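Local coordinates for protein phosphoethanolamine N-methyltransferase 1 (Haemonchus contortus, PDB 4KRG) that catalyses the S-adenosylmethionine-dependent methylation of phosphoethanolamine, probably the first methyl transfer on the nematode route to phosphocholine, at residues A[115-120]-A[147-152]; A[213-218]-A[233-238]; A[266-271]-A[334-339]. One frame throughout, in Å; residues are numbered along the deposited sequence.

In the fold
The three contacts follow one another along the chain and show how chemistry varies with place in the fold. Interaction 1, its centre about 24 Å from that of the chain, is partly buried and joins a loop of the Rossmann-like methyltransferase domain to a helix end through charge, water and one large indole. Interaction 2, its centre about 6 Å from the same point, is a buried strand pair dominated by aromatic side chains. Interaction 3 is a buried helix crossing with a carboxylate-guanidinium bridge. Lys238 of 233-238 reaches the carbonyls of Met147 and Leu150, and Ser216 meets Tyr335, so interaction 2 touches both neighbours, whereas interactions 1 and 3 lie on opposite sides of the centre.

Interaction 1 (A[115-120]-A[147-152]); sequences LQMDEK and MRWLRA
The backbone N-H of Lys120 donates to Arg148 O over 3.1 Å, on a lone pair of the carbonyl, and so ties the loop ahead of strand 122-126 to the last turn of helix 136-149. Both pieces belong to the Rossmann-like methyltransferase domain, where the chain leaves the helix at Leu150 to enter the short strand 150-151. Beside this bond, Glu119 and Arg148 form a salt bridge, OE2 to NH2 3.2 Å. The carboxylate oxygen sits above the guanidinium face with the two planes 63° apart, so charge and not a directed N-H holds the pair; OE1 of Glu119 is bonded to Ser204. Lys120 and Arg151 send their charged ends to Asp205 and Asp123, respectively.

Two waters fill in the polar seam. One accepts from Trp149 NE1 at 2.8 Å, in the ring plane, and takes a weak bond from Met117 N. The other donates to Met117 O at 2.6 Å and receives a weak bond from Arg148 NE.

The indole of Trp149 dominates the packing. With CG anti to the carbonyl carbon, it turns back along the loop, and Leu115 O approaches the indole edge at CZ2. Leu115 CG packs on CH2 at 3.9 Å. Selenomethionine Met117 crosses the indole at about a right angle, a Met-aromatic contact in which the selenium lies obliquely, 5.5 Å from the six-membered ring centroid. Its chain bends at chi3 (-67°), which lays the terminal methyl over the ring face as a CH-pi contact, with CE 3.5 Å from Trp149 CE3.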
loop_
_atom_site.group_PDB
_atom_site.type_symbol
_atom_site.label_atom_id
_atom_site.label_comp_id
_atom_site.label_asym_id
_atom_site.label_seq_id
_atom_site.Cartn_x
_atom_site.Cartn_y
_atom_site.Cartn_z
ATOM N N LEU A 115 -21.115 12.525 -9.436
ATOM C CA LEU A 115 -21.572 11.256 -9.993
ATOM C C LEU A 115 -22.584 10.618 -9.049
ATOM O O LEU A 115 -22.432 10.681 -7.830
ATOM C CB LEU A 115 -20.391 10.314 -10.238
ATOM C CG LEU A 115 -20.714 8.975 -10.908
ATOM C CD1 LEU A 115 -21.474 9.212 -12.191
ATOM C CD2 LEU A 115 -19.447 8.168 -11.175
ATOM N N GLN A 116 -23.639 10.046 -9.614
ATOM C CA GLN A 116 -24.633 9.328 -8.829
ATOM C C GLN A 116 -25.091 8.092 -9.583
ATOM O O GLN A 116 -25.327 8.141 -10.786
ATOM C CB GLN A 116 -25.834 10.224 -8.511
ATOM C CG GLN A 116 -25.525 11.358 -7.549
ATOM C CD GLN A 116 -26.768 11.991 -6.960
ATOM O OE1 GLN A 116 -27.596 11.315 -6.346
ATOM N NE2 GLN A 116 -26.903 13.297 -7.139
HETATM N N MSE A 117 -25.196 6.979 -8.868
HETATM C CA MSE A 117 -25.667 5.726 -9.439
HETATM C C MSE A 117 -26.450 4.981 -8.382
HETATM O O MSE A 117 -26.342 5.289 -7.192
HETATM C CB MSE A 117 -24.496 4.864 -9.900
HETATM C CG MSE A 117 -24.008 5.160 -11.294
HETATM SE SE MSE A 117 -22.488 4.034 -11.701
HETATM C CE MSE A 117 -21.251 4.812 -10.419
ATOM N N ASP A 118 -27.228 3.993 -8.808
ATOM C CA ASP A 118 -28.042 3.236 -7.870
ATOM C C ASP A 118 -27.198 2.490 -6.833
ATOM O O ASP A 118 -26.013 2.244 -7.043
ATOM C CB ASP A 118 -28.946 2.252 -8.615
ATOM C CG ASP A 118 -30.022 2.944 -9.431
ATOM O OD1 ASP A 118 -30.384 4.099 -9.121
ATOM O OD2 ASP A 118 -30.517 2.313 -10.385
ATOM N N GLU A 119 -27.818 2.149 -5.709
ATOM C CA GLU A 119 -27.173 1.302 -4.722
ATOM C C GLU A 119 -26.924 -0.061 -5.342
ATOM O O GLU A 119 -27.710 -0.511 -6.185
ATOM C CB GLU A 119 -28.072 1.122 -3.507
ATOM C CG GLU A 119 -28.516 2.408 -2.868
ATOM C CD GLU A 119 -29.528 2.180 -1.769
ATOM O OE1 GLU A 119 -30.230 1.143 -1.803
ATOM O OE2 GLU A 119 -29.599 3.027 -0.854
ATOM N N LYS A 120 -25.849 -0.714 -4.907
ATOM C CA LYS A 120 -25.521 -2.069 -5.336
ATOM C C LYS A 120 -25.644 -2.198 -6.843
ATOM O O LYS A 120 -26.295 -3.106 -7.338
ATOM C CB LYS A 120 -26.426 -3.081 -4.629
ATOM C CG LYS A 120 -26.398 -2.966 -3.103
ATOM C CD LYS A 120 -27.608 -3.646 -2.479
ATOM C CE LYS A 120 -28.205 -2.828 -1.336
ATOM N NZ LYS A 120 -29.487 -3.410 -0.833
HETATM N N MSE A 147 -19.117 3.086 -1.629
HETATM C CA MSE A 147 -19.664 2.105 -0.712
HETATM C C MSE A 147 -21.144 1.855 -0.988
HETATM O O MSE A 147 -21.614 0.719 -0.969
HETATM C CB MSE A 147 -19.468 2.592 0.715
HETATM C CG MSE A 147 -19.960 1.624 1.749
HETATM SE SE MSE A 147 -18.878 0.020 1.967
HETATM C CE MSE A 147 -17.812 0.595 3.476
ATOM N N ARG A 148 -21.878 2.929 -1.248
ATOM C CA ARG A 148 -23.294 2.835 -1.584
ATOM C C ARG A 148 -23.525 2.063 -2.885
ATOM O O ARG A 148 -24.445 1.254 -2.979
ATOM C CB ARG A 148 -23.879 4.245 -1.707
ATOM C CG ARG A 148 -25.339 4.299 -2.107
ATOM C CD ARG A 148 -25.773 5.726 -2.362
ATOM N NE ARG A 148 -27.207 5.822 -2.632
ATOM C CZ ARG A 148 -28.142 5.904 -1.689
ATOM N NH1 ARG A 148 -27.797 5.895 -0.409
ATOM N NH2 ARG A 148 -29.421 5.992 -2.025
ATOM N N TRP A 149 -22.678 2.322 -3.878
ATOM C CA TRP A 149 -22.825 1.758 -5.218
ATOM C C TRP A 149 -22.394 0.308 -5.320
ATOM O O TRP A 149 -22.882 -0.433 -6.166
ATOM C CB TRP A 149 -21.987 2.561 -6.198
ATOM C CG TRP A 149 -22.342 4.002 -6.241
ATOM C CD1 TRP A 149 -23.536 4.566 -5.900
ATOM C CD2 TRP A 149 -21.490 5.071 -6.657
ATOM N NE1 TRP A 149 -23.480 5.930 -6.081
ATOM C CE2 TRP A 149 -22.234 6.265 -6.542
ATOM C CE3 TRP A 149 -20.171 5.140 -7.112
ATOM C CZ2 TRP A 149 -21.701 7.510 -6.871
ATOM C CZ3 TRP A 149 -19.644 6.374 -7.439
ATOM C CH2 TRP A 149 -20.408 7.543 -7.314
ATOM N N LEU A 150 -21.455 -0.093 -4.474
ATOM C CA LEU A 150 -20.914 -1.442 -4.539
ATOM C C LEU A 150 -21.898 -2.489 -4.022
ATOM O O LEU A 150 -22.600 -2.267 -3.032
ATOM C CB LEU A 150 -19.605 -1.529 -3.752
ATOM C CG LEU A 150 -18.352 -1.069 -4.494
ATOM C CD1 LEU A 150 -17.166 -1.016 -3.543
ATOM C CD2 LEU A 150 -18.067 -2.023 -5.634
ATOM N N ARG A 151 -21.954 -3.628 -4.705
ATOM C CA ARG A 151 -22.622 -4.806 -4.162
ATOM C C ARG A 151 -21.755 -5.423 -3.060
ATOM O O ARG A 151 -20.553 -5.179 -3.011
ATOM C CB ARG A 151 -22.891 -5.823 -5.271
ATOM C CG ARG A 151 -24.101 -5.482 -6.108
ATOM C CD ARG A 151 -24.223 -6.353 -7.343
ATOM N NE ARG A 151 -24.951 -5.624 -8.373
ATOM C CZ ARG A 151 -24.423 -5.218 -9.521
ATOM N NH1 ARG A 151 -23.168 -5.504 -9.812
ATOM N NH2 ARG A 151 -25.159 -4.542 -10.388
ATOM N N ALA A 152 -22.365 -6.200 -2.167
ATOM C CA ALA A 152 -21.606 -6.939 -1.160
ATOM C C ALA A 152 -20.589 -7.824 -1.882
ATOM O O ALA A 152 -20.874 -8.302 -2.978
ATOM C CB ALA A 152 -22.529 -7.783 -0.326
HETATM O O HOH W 1 -25.008 8.179 -5.665
HETATM O O HOH W 2 -27.950 6.784 -5.778
#

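Interaction 2 (A[213-218]-A[233-238]); sequences VQWSCS and HWLTKK
Three backbone hydrogen bonds join the antiparallel strands 213-218 and 233-238, whose axes run at 175°. Cys217 and His233 form a hydrogen-bonded pair: Cys217 N donates to His233 O over 3.1 Å, and His233 N to Cys217 O over 2.9 Å. Further along, Gln214 N reaches Leu235 O at 2.8 Å, nearly along the C=O axis. Gln214, which donates the last of these bonds, departs from extended geometry; next to it Trp215 O and Leu235 N are buried with no polar partner in the model.

Aromatic contacts occupy the face carrying Trp215, His233 and Leu235. Trp215 CG takes the crowded position between backbone N and carbonyl carbon (chi1 41°), which swings the indole across the neighbouring strand. Its six-membered ring meets His233 edge-to-face, centroids 4.7 Å apart and planes at 71°, with CZ3 above the centre of the imidazole. His233 ND1 is hydrogen-bonded to His157.

Apolar packing continues where Trp215 CZ2 lies 3.4 Å from Leu235 CB. Among the residues of the other face, Val213 and Thr236 point the same way side by side.

Polar side chains meet at two places. Ser216 OG, which is bonded to Tyr335, lies 2.8 Å from Trp234 NE1. At the more exposed end, a single water bridges Gln214 NE2 and Lys237 NZ, accepting from both.

Strand 231-240 also pairs antiparallel with strand 154-161, and strand 208-218 with strand 350-354, so this antiparallel pair joins the strands of the N-terminal Rossmann-like methyltransferase domain to those of the C-terminal half in a protein of the di-domain methyltransferase group.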
loop_
_atom_site.group_PDB
_atom_site.type_symbol
_atom_site.label_atom_id
_atom_site.label_comp_id
_atom_site.label_asym_id
_atom_site.label_seq_id
_atom_site.Cartn_x
_atom_site.Cartn_y
_atom_site.Cartn_z
ATOM N N VAL A 213 -9.146 -3.676 3.491
ATOM C CA VAL A 213 -8.028 -3.295 2.639
ATOM C C VAL A 213 -7.093 -4.481 2.489
ATOM O O VAL A 213 -6.366 -4.830 3.416
ATOM C CB VAL A 213 -7.256 -2.099 3.191
ATOM C CG1 VAL A 213 -6.224 -1.650 2.185
ATOM C CG2 VAL A 213 -8.202 -0.965 3.487
ATOM N N GLN A 214 -7.113 -5.096 1.313
ATOM C CA GLN A 214 -6.438 -6.367 1.125
ATOM C C GLN A 214 -4.916 -6.232 1.104
ATOM O O GLN A 214 -4.198 -7.146 1.510
ATOM C CB GLN A 214 -6.950 -7.054 -0.139
ATOM C CG GLN A 214 -8.439 -7.377 -0.068
ATOM C CD GLN A 214 -8.780 -8.736 -0.653
ATOM O OE1 GLN A 214 -8.138 -9.199 -1.595
ATOM N NE2 GLN A 214 -9.799 -9.378 -0.099
ATOM N N TRP A 215 -4.436 -5.087 0.630
ATOM C CA TRP A 215 -3.007 -4.832 0.550
ATOM C C TRP A 215 -2.716 -3.394 0.220
ATOM O O TRP A 215 -3.592 -2.663 -0.247
ATOM C CB TRP A 215 -2.326 -5.726 -0.495
ATOM C CG TRP A 215 -3.063 -5.947 -1.795
ATOM C CD1 TRP A 215 -3.826 -7.020 -2.104
ATOM C CD2 TRP A 215 -3.048 -5.111 -2.971
ATOM N NE1 TRP A 215 -4.310 -6.910 -3.383
ATOM C CE2 TRP A 215 -3.846 -5.755 -3.939
ATOM C CE3 TRP A 215 -2.444 -3.895 -3.293
ATOM C CZ2 TRP A 215 -4.057 -5.217 -5.211
ATOM C CZ3 TRP A 215 -2.661 -3.356 -4.555
ATOM C CH2 TRP A 215 -3.462 -4.021 -5.500
ATOM N N SER A 216 -1.473 -3.003 0.485
ATOM C CA SER A 216 -0.903 -1.768 -0.023
ATOM C C SER A 216 0.414 -2.127 -0.704
ATOM O O SER A 216 1.272 -2.773 -0.104
ATOM C CB SER A 216 -0.640 -0.793 1.120
ATOM O OG SER A 216 -0.214 0.464 0.628
ATOM N N CYS A 217 0.579 -1.711 -1.952
ATOM C CA CYS A 217 1.757 -2.082 -2.725
ATOM C C CYS A 217 2.229 -0.893 -3.527
ATOM O O CYS A 217 1.439 -0.021 -3.859
ATOM C CB CYS A 217 1.422 -3.220 -3.688
ATOM S SG CYS A 217 1.026 -4.802 -2.926
ATOM N N SER A 218 3.518 -0.873 -3.836
ATOM C CA SER A 218 4.106 0.141 -4.702
ATOM C C SER A 218 4.038 -0.376 -6.130
ATOM O O SER A 218 4.319 -1.546 -6.388
ATOM C CB SER A 218 5.575 0.363 -4.341
ATOM O OG SER A 218 5.742 0.778 -3.005
ATOM N N HIS A 233 -0.900 1.669 -4.449
ATOM C CA HIS A 233 -2.259 1.243 -4.756
ATOM C C HIS A 233 -2.780 0.178 -3.797
ATOM O O HIS A 233 -2.008 -0.479 -3.090
ATOM C CB HIS A 233 -2.433 0.853 -6.233
ATOM C CG HIS A 233 -1.725 -0.405 -6.643
ATOM N ND1 HIS A 233 -2.298 -1.318 -7.506
ATOM C CD2 HIS A 233 -0.492 -0.876 -6.365
ATOM C CE1 HIS A 233 -1.450 -2.306 -7.726
ATOM N NE2 HIS A 233 -0.343 -2.063 -7.038
ATOM N N TRP A 234 -4.104 0.050 -3.763
ATOM C CA TRP A 234 -4.794 -0.782 -2.790
ATOM C C TRP A 234 -5.986 -1.440 -3.448
ATOM O O TRP A 234 -6.696 -0.807 -4.224
ATOM C CB TRP A 234 -5.323 0.075 -1.633
ATOM C CG TRP A 234 -4.317 0.992 -1.021
ATOM C CD1 TRP A 234 -3.472 0.708 0.010
ATOM C CD2 TRP A 234 -4.060 2.348 -1.399
ATOM N NE1 TRP A 234 -2.698 1.801 0.293
ATOM C CE2 TRP A 234 -3.034 2.819 -0.552
ATOM C CE3 TRP A 234 -4.580 3.205 -2.371
ATOM C CZ2 TRP A 234 -2.528 4.116 -0.656
ATOM C CZ3 TRP A 234 -4.071 4.490 -2.471
ATOM C CH2 TRP A 234 -3.060 4.932 -1.616
ATOM N N LEU A 235 -6.210 -2.707 -3.128
ATOM C CA LEU A 235 -7.459 -3.367 -3.484
ATOM C C LEU A 235 -8.234 -3.574 -2.193
ATOM O O LEU A 235 -7.705 -4.109 -1.216
ATOM C CB LEU A 235 -7.207 -4.705 -4.176
ATOM C CG LEU A 235 -8.456 -5.413 -4.708
ATOM C CD1 LEU A 235 -9.157 -4.557 -5.741
ATOM C CD2 LEU A 235 -8.073 -6.756 -5.309
ATOM N N THR A 236 -9.485 -3.143 -2.199
ATOM C CA THR A 236 -10.286 -3.043 -0.991
ATOM C C THR A 236 -11.677 -3.643 -1.215
ATOM O O THR A 236 -12.326 -3.370 -2.226
ATOM C CB THR A 236 -10.392 -1.572 -0.572
ATOM O OG1 THR A 236 -9.079 -1.070 -0.296
ATOM C CG2 THR A 236 -11.235 -1.426 0.653
ATOM N N LYS A 237 -12.126 -4.459 -0.267
ATOM C CA LYS A 237 -13.357 -5.223 -0.415
ATOM C C LYS A 237 -14.444 -4.731 0.544
ATOM O O LYS A 237 -14.163 -4.446 1.709
ATOM C CB LYS A 237 -13.070 -6.707 -0.158
ATOM C CG LYS A 237 -14.184 -7.646 -0.588
ATOM C CD LYS A 237 -13.850 -9.094 -0.254
ATOM C CE LYS A 237 -14.934 -10.036 -0.741
ATOM N NZ LYS A 237 -14.632 -11.436 -0.337
ATOM N N LYS A 238 -15.680 -4.639 0.052
ATOM C CA LYS A 238 -16.829 -4.262 0.875
ATOM C C LYS A 238 -17.346 -5.488 1.615
ATOM O O LYS A 238 -17.806 -6.446 0.999
ATOM C CB LYS A 238 -17.942 -3.672 0.005
ATOM C CG LYS A 238 -19.269 -3.483 0.709
ATOM C CD LYS A 238 -20.306 -2.922 -0.246
ATOM C CE LYS A 238 -21.677 -2.837 0.399
ATOM N NZ LYS A 238 -22.652 -2.188 -0.522
HETATM O O HOH W 3 -11.578 -11.983 -0.822
#

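Interaction 3 (A[266-271]-A[334-339]); sequences TWDEKL and LYRTSL
Arg336 grips Asp268 side-on, NE donating to OD1 at 3.0 Å and NH2 to OD2 at 2.9 Å, in a buried bidentate salt bridge between two crossing helices. The segments 266-271 and 334-339 cross at -54° with their axes 9.6 Å apart. The crossing packs the end of helix 249-271, which follows strand 231-240, on helix 332-345, which lies between strands 324-329 and 350-354 of the C-terminal half. The two charged groups are not coplanar: the carboxylate and guanidinium planes stand 55° apart, and both nitrogens come from above the carboxylate plane. The NH2 bond is the straighter of the two. Bends at chi2 and chi3 of Arg336 bring the guanidinium to Asp268.

Next to this bridge lies an apolar cluster. Leu334 CD2 sits over one face of the Trp267 indole, a CH-pi contact with CD2 4.1 Å from the centroid of the six-membered ring. The same methyl meets Leu271 CD1 at 3.7 Å, so one branch of Leu334 serves two side chains of the other helix. Between the salt bridge and the leucines stands Thr337; its CG2 packs against Asp268 OD1 and, more loosely, Trp267 O, and its hydroxyl lies beside Leu271 CD1.

An outer shell surrounds these groups. Lys265 forms a second salt bridge with Asp268 OD2, so the carboxylate is shared by two cations, which would be expected to favour its charged form. Phe188 makes a cation-pi contact with Arg336, and the Tyr333 ring meets that of Trp267. Thr337 is held by its own helix: chi1 of 72° puts OG1 in the crowded position between backbone N and carbonyl carbon, from which it donates to a lone pair of Leu334 O at 2.7 Å, an oxygen that also accepts from Ser338 N.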
loop_
_atom_site.group_PDB
_atom_site.type_symbol
_atom_site.label_atom_id
_atom_site.label_comp_id
_atom_site.label_asym_id
_atom_site.label_seq_id
_atom_site.Cartn_x
_atom_site.Cartn_y
_atom_site.Cartn_z
ATOM N N THR A 266 4.870 12.694 13.749
ATOM C CA THR A 266 5.680 12.308 14.904
ATOM C C THR A 266 6.482 11.038 14.625
ATOM O O THR A 266 7.596 10.880 15.123
ATOM C CB THR A 266 4.854 12.127 16.197
ATOM O OG1 THR A 266 4.149 10.882 16.154
ATOM C CG2 THR A 266 3.873 13.269 16.379
ATOM N N TRP A 267 5.919 10.133 13.834
ATOM C CA TRP A 267 6.631 8.914 13.475
ATOM C C TRP A 267 7.782 9.189 12.509
ATOM O O TRP A 267 8.863 8.611 12.643
ATOM C CB TRP A 267 5.668 7.843 12.952
ATOM C CG TRP A 267 4.889 7.213 14.069
ATOM C CD1 TRP A 267 3.535 7.238 14.253
ATOM C CD2 TRP A 267 5.427 6.490 15.183
ATOM N NE1 TRP A 267 3.201 6.566 15.402
ATOM C CE2 TRP A 267 4.346 6.099 15.993
ATOM C CE3 TRP A 267 6.728 6.136 15.568
ATOM C CZ2 TRP A 267 4.521 5.368 17.171
ATOM C CZ3 TRP A 267 6.898 5.411 16.730
ATOM C CH2 TRP A 267 5.804 5.033 17.519
ATOM N N ASP A 268 7.561 10.091 11.557
ATOM C CA ASP A 268 8.643 10.538 10.686
ATOM C C ASP A 268 9.817 11.072 11.507
ATOM O O ASP A 268 10.970 10.795 11.208
ATOM C CB ASP A 268 8.163 11.627 9.725
ATOM C CG ASP A 268 7.002 11.185 8.874
ATOM O OD1 ASP A 268 6.805 9.961 8.706
ATOM O OD2 ASP A 268 6.286 12.073 8.365
ATOM N N GLU A 269 9.511 11.832 12.549
ATOM C CA GLU A 269 10.542 12.420 13.402
ATOM C C GLU A 269 11.325 11.377 14.170
ATOM O O GLU A 269 12.501 11.567 14.466
ATOM C CB GLU A 269 9.920 13.389 14.407
ATOM C CG GLU A 269 9.321 14.635 13.795
ATOM C CD GLU A 269 8.693 15.542 14.838
ATOM O OE1 GLU A 269 8.239 15.024 15.884
ATOM O OE2 GLU A 269 8.662 16.771 14.614
ATOM N N LYS A 270 10.667 10.281 14.521
ATOM C CA LYS A 270 11.345 9.221 15.255
ATOM C C LYS A 270 12.191 8.341 14.339
ATOM O O LYS A 270 13.269 7.899 14.722
ATOM C CB LYS A 270 10.333 8.362 16.017
ATOM C CG LYS A 270 9.557 9.112 17.077
ATOM C CD LYS A 270 8.651 8.172 17.850
ATOM C CE LYS A 270 7.691 8.937 18.746
ATOM N NZ LYS A 270 6.596 8.071 19.273
ATOM N N LEU A 271 11.708 8.101 13.126
ATOM C CA LEU A 271 12.271 7.038 12.298
ATOM C C LEU A 271 13.102 7.450 11.081
ATOM O O LEU A 271 13.893 6.652 10.587
ATOM C CB LEU A 271 11.162 6.073 11.866
ATOM C CG LEU A 271 10.738 5.077 12.942
ATOM C CD1 LEU A 271 9.538 4.274 12.496
ATOM C CD2 LEU A 271 11.889 4.151 13.256
ATOM N N LEU A 334 4.262 3.171 10.230
ATOM C CA LEU A 334 5.623 2.657 10.177
ATOM C C LEU A 334 5.929 2.168 8.762
ATOM O O LEU A 334 7.048 2.287 8.275
ATOM C CB LEU A 334 5.819 1.570 11.239
ATOM C CG LEU A 334 5.317 2.027 12.619
ATOM C CD1 LEU A 334 5.495 0.974 13.687
ATOM C CD2 LEU A 334 5.988 3.303 13.047
ATOM N N TYR A 335 4.906 1.661 8.088
ATOM C CA TYR A 335 5.014 1.316 6.674
ATOM C C TYR A 335 5.361 2.552 5.845
ATOM O O TYR A 335 6.233 2.493 4.976
ATOM C CB TYR A 335 3.715 0.661 6.203
ATOM C CG TYR A 335 3.445 0.640 4.708
ATOM C CD1 TYR A 335 4.122 -0.230 3.862
ATOM C CD2 TYR A 335 2.450 1.437 4.162
ATOM C CE1 TYR A 335 3.841 -0.264 2.500
ATOM C CE2 TYR A 335 2.155 1.407 2.811
ATOM C CZ TYR A 335 2.852 0.559 1.985
ATOM O OH TYR A 335 2.546 0.536 0.645
ATOM N N ARG A 336 4.691 3.667 6.119
ATOM C CA ARG A 336 5.000 4.919 5.438
ATOM C C ARG A 336 6.498 5.259 5.602
ATOM O O ARG A 336 7.172 5.598 4.629
ATOM C CB ARG A 336 4.078 6.047 5.947
ATOM C CG ARG A 336 4.258 7.459 5.326
ATOM C CD ARG A 336 5.582 8.122 5.729
ATOM N NE ARG A 336 5.538 9.538 6.068
ATOM C CZ ARG A 336 5.573 10.525 5.182
ATOM N NH1 ARG A 336 5.598 10.262 3.881
ATOM N NH2 ARG A 336 5.559 11.776 5.601
ATOM N N THR A 337 7.018 5.186 6.826
ATOM C CA THR A 337 8.432 5.512 7.052
ATOM C C THR A 337 9.369 4.567 6.307
ATOM O O THR A 337 10.489 4.937 5.967
ATOM C CB THR A 337 8.815 5.536 8.544
ATOM O OG1 THR A 337 8.846 4.201 9.058
ATOM C CG2 THR A 337 7.829 6.369 9.332
ATOM N N SER A 338 8.919 3.344 6.056
ATOM C CA SER A 338 9.716 2.425 5.248
ATOM C C SER A 338 9.728 2.862 3.788
ATOM O O SER A 338 10.741 2.720 3.103
ATOM C CB SER A 338 9.218 0.988 5.373
ATOM O OG SER A 338 9.561 0.448 6.635
ATOM N N LEU A 339 8.605 3.392 3.309
ATOM C CA LEU A 339 8.560 3.951 1.953
ATOM C C LEU A 339 9.465 5.179 1.835
ATOM O O LEU A 339 10.135 5.378 0.825
ATOM C CB LEU A 339 7.125 4.295 1.522
ATOM C CG LEU A 339 6.179 3.120 1.253
ATOM C CD1 LEU A 339 4.890 3.594 0.591
ATOM C CD2 LEU A 339 6.858 2.083 0.393
#